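Local coordinates for protein purine nucleoside phosphorylase (Grouper iridovirus, PDB 3KHS) that probably catalyses the reversible phosphorolysis of purine nucleosides to free base and ribose 1-phosphate, a step of purine salvage, at residues G124-V129 / L178-A183; I107-N112 / A270-V275. One frame throughout, in Å; residues are numbered along the deposited sequence.

Interaction 1 of 2, residues G124-V129 / L178-A183; sequences GDFMVV and LGMSYA
Phe126 and Met180 both set CG beside the backbone N and opposite the carbonyl carbon (chi1 -76° and -44°), and a bend at chi3 of Met180 then brings its methyl group to the phenyl ring. The result is a Met-aromatic contact in the alpha/beta fold of the PNP/MTAP phosphorylases. It sits where the parallel strands 126-129 and 184-191 come together. Met180 CE lies at the ring edge, near the ring plane, 3.9 Å from Phe126 CE1. The sulfur sits obliquely to the ring, with Met180 SD 5.1 Å from the Phe126 ring centroid. The thioether therefore meets the rim of the ring rather than stacking on its face. Helix 257-279 also covers this pair, through Arg267 and Met268 on Phe126 and through Arg267 on Met180.

The backbones are joined by one hydrogen bond. Phe126 N donates to Ala183 O at 2.8 Å, and the N-H...O angle of 167° makes it nearly straight. The backbone pairing of Phe126 and Val128 with His185 carries the parallel ladder onward. The segment 178-183 leads into that ladder from helix 165-178. Gly179, with positive phi, closes the helix in a Schellman motif. A turn follows, in which Ala183 N bonds to Met180 O at 2.9 Å.

Asp125 lies against the end of this turn. Its carboxylate is held outside the two segments: OD2 bonds to His185 NE2 and to Arg122 N. The other carboxylate oxygen makes a plain van der Waals contact, Asp125 OD1 lying 3.7 Å from Ala183 CB.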
loop_
_atom_site.group_PDB
_atom_site.type_symbol
_atom_site.label_atom_id
_atom_site.label_comp_id
_atom_site.label_asym_id
_atom_site.label_seq_id
_atom_site.Cartn_x
_atom_site.Cartn_y
_atom_site.Cartn_z
ATOM N N GLY B 124 12.589 3.612 26.778
ATOM C CA GLY B 124 12.207 4.502 27.858
ATOM C C GLY B 124 12.251 5.943 27.421
ATOM O O GLY B 124 11.612 6.798 28.054
ATOM N N ASP B 125 12.992 6.213 26.343
ATOM C CA ASP B 125 13.117 7.572 25.824
ATOM C C ASP B 125 11.800 8.066 25.228
ATOM O O ASP B 125 10.870 7.295 24.986
ATOM C CB ASP B 125 14.173 7.659 24.725
ATOM C CG ASP B 125 15.593 7.528 25.245
ATOM O OD1 ASP B 125 15.770 7.331 26.470
ATOM O OD2 ASP B 125 16.528 7.624 24.410
ATOM N N PHE B 126 11.745 9.373 24.985
ATOM C CA PHE B 126 10.595 10.013 24.372
ATOM C C PHE B 126 11.066 10.604 23.052
ATOM O O PHE B 126 12.160 11.153 22.974
ATOM C CB PHE B 126 10.090 11.168 25.240
ATOM C CG PHE B 126 9.321 10.748 26.470
ATOM C CD1 PHE B 126 9.044 11.675 27.470
ATOM C CD2 PHE B 126 8.861 9.461 26.624
ATOM C CE1 PHE B 126 8.318 11.317 28.599
ATOM C CE2 PHE B 126 8.128 9.098 27.759
ATOM C CZ PHE B 126 7.861 10.031 28.743
ATOM N N MET B 127 10.256 10.493 22.010
ATOM C CA MET B 127 10.618 11.109 20.743
ATOM C C MET B 127 9.482 12.023 20.340
ATOM O O MET B 127 8.398 11.565 19.987
ATOM C CB MET B 127 10.842 10.105 19.609
ATOM C CG MET B 127 11.234 10.842 18.332
ATOM S SD MET B 127 11.192 9.944 16.813
ATOM C CE MET B 127 9.480 10.144 16.357
ATOM N N VAL B 128 9.739 13.317 20.422
ATOM C CA VAL B 128 8.774 14.316 20.030
ATOM C C VAL B 128 8.781 14.221 18.508
ATOM O O VAL B 128 9.858 14.185 17.897
ATOM C CB VAL B 128 9.245 15.711 20.510
ATOM C CG1 VAL B 128 8.532 16.792 19.755
ATOM C CG2 VAL B 128 9.002 15.846 22.006
ATOM N N VAL B 129 7.599 14.189 17.895
ATOM C CA VAL B 129 7.519 14.036 16.448
ATOM C C VAL B 129 7.598 15.313 15.645
ATOM O O VAL B 129 6.784 16.215 15.816
ATOM C CB VAL B 129 6.229 13.264 16.033
ATOM C CG1 VAL B 129 6.221 13.032 14.538
ATOM C CG2 VAL B 129 6.168 11.950 16.768
ATOM N N LEU B 178 11.623 19.258 33.106
ATOM C CA LEU B 178 11.315 18.116 33.977
ATOM C C LEU B 178 12.524 17.222 34.216
ATOM O O LEU B 178 12.431 16.234 34.950
ATOM C CB LEU B 178 10.162 17.277 33.408
ATOM C CG LEU B 178 8.760 17.905 33.431
ATOM C CD1 LEU B 178 7.980 17.387 32.242
ATOM C CD2 LEU B 178 8.034 17.607 34.756
ATOM N N GLY B 179 13.652 17.573 33.598
ATOM C CA GLY B 179 14.870 16.804 33.781
ATOM C C GLY B 179 14.993 15.581 32.887
ATOM O O GLY B 179 15.680 14.631 33.250
ATOM N N MET B 180 14.362 15.620 31.713
ATOM C CA MET B 180 14.368 14.485 30.783
ATOM C C MET B 180 15.014 14.848 29.463
ATOM O O MET B 180 14.882 14.126 28.474
ATOM C CB MET B 180 12.926 14.032 30.497
ATOM C CG MET B 180 12.032 13.943 31.725
ATOM S SD MET B 180 10.340 13.347 31.386
ATOM C CE MET B 180 9.813 14.574 30.255
ATOM N N SER B 181 15.714 15.964 29.433
ATOM C CA SER B 181 16.320 16.401 28.188
ATOM C C SER B 181 17.246 15.383 27.525
ATOM O O SER B 181 17.371 15.376 26.306
ATOM C CB SER B 181 17.082 17.705 28.413
ATOM O OG SER B 181 18.088 17.509 29.396
ATOM N N TYR B 182 17.891 14.533 28.312
ATOM C CA TYR B 182 18.826 13.564 27.753
ATOM C C TYR B 182 18.132 12.336 27.182
ATOM O O TYR B 182 18.719 11.598 26.386
ATOM C CB TYR B 182 19.848 13.150 28.832
ATOM C CG TYR B 182 20.957 14.173 29.017
ATOM C CD1 TYR B 182 21.892 14.398 28.005
ATOM C CD2 TYR B 182 21.019 14.976 30.162
ATOM C CE1 TYR B 182 22.865 15.401 28.112
ATOM C CE2 TYR B 182 21.984 15.988 30.290
ATOM C CZ TYR B 182 22.903 16.194 29.255
ATOM O OH TYR B 182 23.848 17.196 29.350
ATOM N N ALA B 183 16.876 12.159 27.572
ATOM C CA ALA B 183 16.043 11.020 27.176
ATOM C C ALA B 183 14.930 11.438 26.226
ATOM O O ALA B 183 14.032 10.638 25.897
ATOM C CB ALA B 183 15.409 10.401 28.421
#

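Interaction 2 of 2, residues I107-N112 / A270-V275; sequences IVVLTN and ALVKLV
Val272 faces Val109 and Thr111 in a helix-on-sheet contact of the alpha/beta core. Helix 257-279 here covers one face of the strand 107-116, which runs parallel to its neighbours 24-28 and 231-241. All three side chains are buried and set their CB atoms toward the opposing segment. The backbones stay apart, with 7.8 Å between Val109 CA and Val272 CA, and no hydrogen bond joins them.

The packed part is a small patch of methyl groups. The two branches of Val272 are shared between the two strand residues. Val272 CG1 lies 4.4 Å from Val109 CG1, and Val272 CG2 lies 4.4 Å from Thr111 CG2. These are modest van der Waals approaches. With chi1 at 63°, the methyl of Thr111 is turned toward Val272 and the hydroxyl toward the end of the neighbouring strand 24-28, where OG1 bonds to Gly29 N and Val27 O. The polar branch is thus satisfied, and the rotation of the side chain is probably fixed.

The contact is looser along the helix. Val275 also points toward the strand, but its side chain comes no nearer than 5.0 Å. It touches Leu233 of strand 231-241, as does Val109, which also meets Leu24. Farther round the helix, Leu274 is flanked by Ala174 and Glu177 of helix 165-178, while partly exposed Lys273 marks the more open side. Within the helix the regular bonding continues, with Val275 N 3.0 Å from Leu271 O.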
loop_
_atom_site.group_PDB
_atom_site.type_symbol
_atom_site.label_atom_id
_atom_site.label_comp_id
_atom_site.label_asym_id
_atom_site.label_seq_id
_atom_site.Cartn_x
_atom_site.Cartn_y
_atom_site.Cartn_z
ATOM N N ILE B 107 -6.370 22.170 19.590
ATOM C CA ILE B 107 -5.059 21.547 19.671
ATOM C C ILE B 107 -5.204 20.090 20.087
ATOM O O ILE B 107 -6.003 19.766 20.970
ATOM C CB ILE B 107 -4.170 22.271 20.694
ATOM C CG1 ILE B 107 -3.935 23.717 20.240
ATOM C CG2 ILE B 107 -2.858 21.517 20.863
ATOM C CD1 ILE B 107 -3.279 24.596 21.313
ATOM N N VAL B 108 -4.455 19.209 19.432
ATOM C CA VAL B 108 -4.516 17.796 19.782
ATOM C C VAL B 108 -3.117 17.277 20.161
ATOM O O VAL B 108 -2.144 17.485 19.434
ATOM C CB VAL B 108 -5.084 16.960 18.620
ATOM C CG1 VAL B 108 -5.008 15.458 18.951
ATOM C CG2 VAL B 108 -6.530 17.371 18.333
ATOM N N VAL B 109 -3.020 16.628 21.319
ATOM C CA VAL B 109 -1.747 16.073 21.793
ATOM C C VAL B 109 -1.881 14.540 21.707
ATOM O O VAL B 109 -2.681 13.935 22.439
ATOM C CB VAL B 109 -1.465 16.450 23.272
ATOM C CG1 VAL B 109 -0.117 15.852 23.714
ATOM C CG2 VAL B 109 -1.447 17.982 23.467
ATOM N N LEU B 110 -1.096 13.928 20.822
ATOM C CA LEU B 110 -1.116 12.478 20.609
ATOM C C LEU B 110 0.109 11.800 21.220
ATOM O O LEU B 110 1.202 12.349 21.215
ATOM C CB LEU B 110 -1.090 12.144 19.112
ATOM C CG LEU B 110 -1.907 12.713 17.931
ATOM C CD1 LEU B 110 -3.221 12.022 17.807
ATOM C CD2 LEU B 110 -2.055 14.207 18.058
ATOM N N THR B 111 -0.080 10.598 21.733
ATOM C CA THR B 111 1.011 9.821 22.290
ATOM C C THR B 111 0.905 8.413 21.700
ATOM O O THR B 111 -0.179 8.002 21.248
ATOM C CB THR B 111 0.910 9.705 23.815
ATOM O OG1 THR B 111 -0.292 9.005 24.163
ATOM C CG2 THR B 111 0.941 11.081 24.458
ATOM N N ASN B 112 2.025 7.691 21.678
ATOM C CA ASN B 112 2.029 6.316 21.190
ATOM C C ASN B 112 3.286 5.637 21.686
ATOM O O ASN B 112 4.192 6.287 22.210
ATOM C CB ASN B 112 1.978 6.259 19.666
ATOM C CG ASN B 112 3.214 6.853 18.998
ATOM O OD1 ASN B 112 4.345 6.534 19.361
ATOM N ND2 ASN B 112 3.002 7.690 17.991
ATOM N N ALA B 270 3.427 13.640 33.193
ATOM C CA ALA B 270 4.005 14.896 33.646
ATOM C C ALA B 270 4.295 15.803 32.458
ATOM O O ALA B 270 3.954 16.992 32.467
ATOM C CB ALA B 270 5.283 14.625 34.415
ATOM N N LEU B 271 4.928 15.241 31.432
ATOM C CA LEU B 271 5.268 16.000 30.225
ATOM C C LEU B 271 4.036 16.631 29.578
ATOM O O LEU B 271 4.037 17.811 29.247
ATOM C CB LEU B 271 5.977 15.092 29.202
ATOM C CG LEU B 271 6.341 15.663 27.810
ATOM C CD1 LEU B 271 7.220 16.866 27.949
ATOM C CD2 LEU B 271 7.073 14.629 26.971
ATOM N N VAL B 272 2.991 15.833 29.385
ATOM C CA VAL B 272 1.755 16.312 28.782
ATOM C C VAL B 272 1.120 17.441 29.610
ATOM O O VAL B 272 0.647 18.433 29.051
ATOM C CB VAL B 272 0.718 15.120 28.605
ATOM C CG1 VAL B 272 -0.627 15.641 28.103
ATOM C CG2 VAL B 272 1.245 14.120 27.581
ATOM N N LYS B 273 1.118 17.288 30.939
ATOM C CA LYS B 273 0.545 18.300 31.818
ATOM C C LYS B 273 1.303 19.614 31.713
ATOM O O LYS B 273 0.690 20.676 31.521
ATOM C CB LYS B 273 0.530 17.813 33.268
ATOM C CG LYS B 273 -0.362 16.604 33.468
ATOM C CD LYS B 273 -0.468 16.153 34.929
ATOM C CE LYS B 273 -0.997 17.265 35.834
ATOM N NZ LYS B 273 -1.214 16.784 37.237
ATOM N N LEU B 274 2.630 19.547 31.802
ATOM C CA LEU B 274 3.437 20.760 31.713
ATOM C C LEU B 274 3.233 21.423 30.360
ATOM O O LEU B 274 3.223 22.648 30.260
ATOM C CB LEU B 274 4.928 20.454 31.913
ATOM C CG LEU B 274 5.767 21.454 32.734
ATOM C CD1 LEU B 274 7.235 21.176 32.448
ATOM C CD2 LEU B 274 5.424 22.924 32.393
ATOM N N VAL B 275 3.069 20.611 29.322
ATOM C CA VAL B 275 2.879 21.127 27.964
ATOM C C VAL B 275 1.540 21.866 27.872
ATOM O O VAL B 275 1.418 22.901 27.215
ATOM C CB VAL B 275 2.914 19.965 26.917
ATOM C CG1 VAL B 275 2.418 20.440 25.577
ATOM C CG2 VAL B 275 4.331 19.449 26.769
#

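Interactions 1 and 2 lie with their centres about 13 Å apart and are in direct contact. Both reach the same mixed sheet, and 124-129 and 178-183 fall inside the long chain loop closed by interaction 2. Leu271 makes much of the link. Its side chain meets the aromatic ring, with Leu271 CD2 3.6 Å from Phe126 CD1, and Leu271 CB is 4.0 Å from Met180 CE. Leu178 also packs on helix 257-279, its CD1 lying 3.7 Å from Leu271 CA and its CG 3.7 Å from Leu274 CD1. Helix 257-279 thus touches the sheet at 107-112 and the segment 124-129 through Phe126. Both contacts are plain packing of helix, turn and strand, with no ligand or annotated site among their atoms.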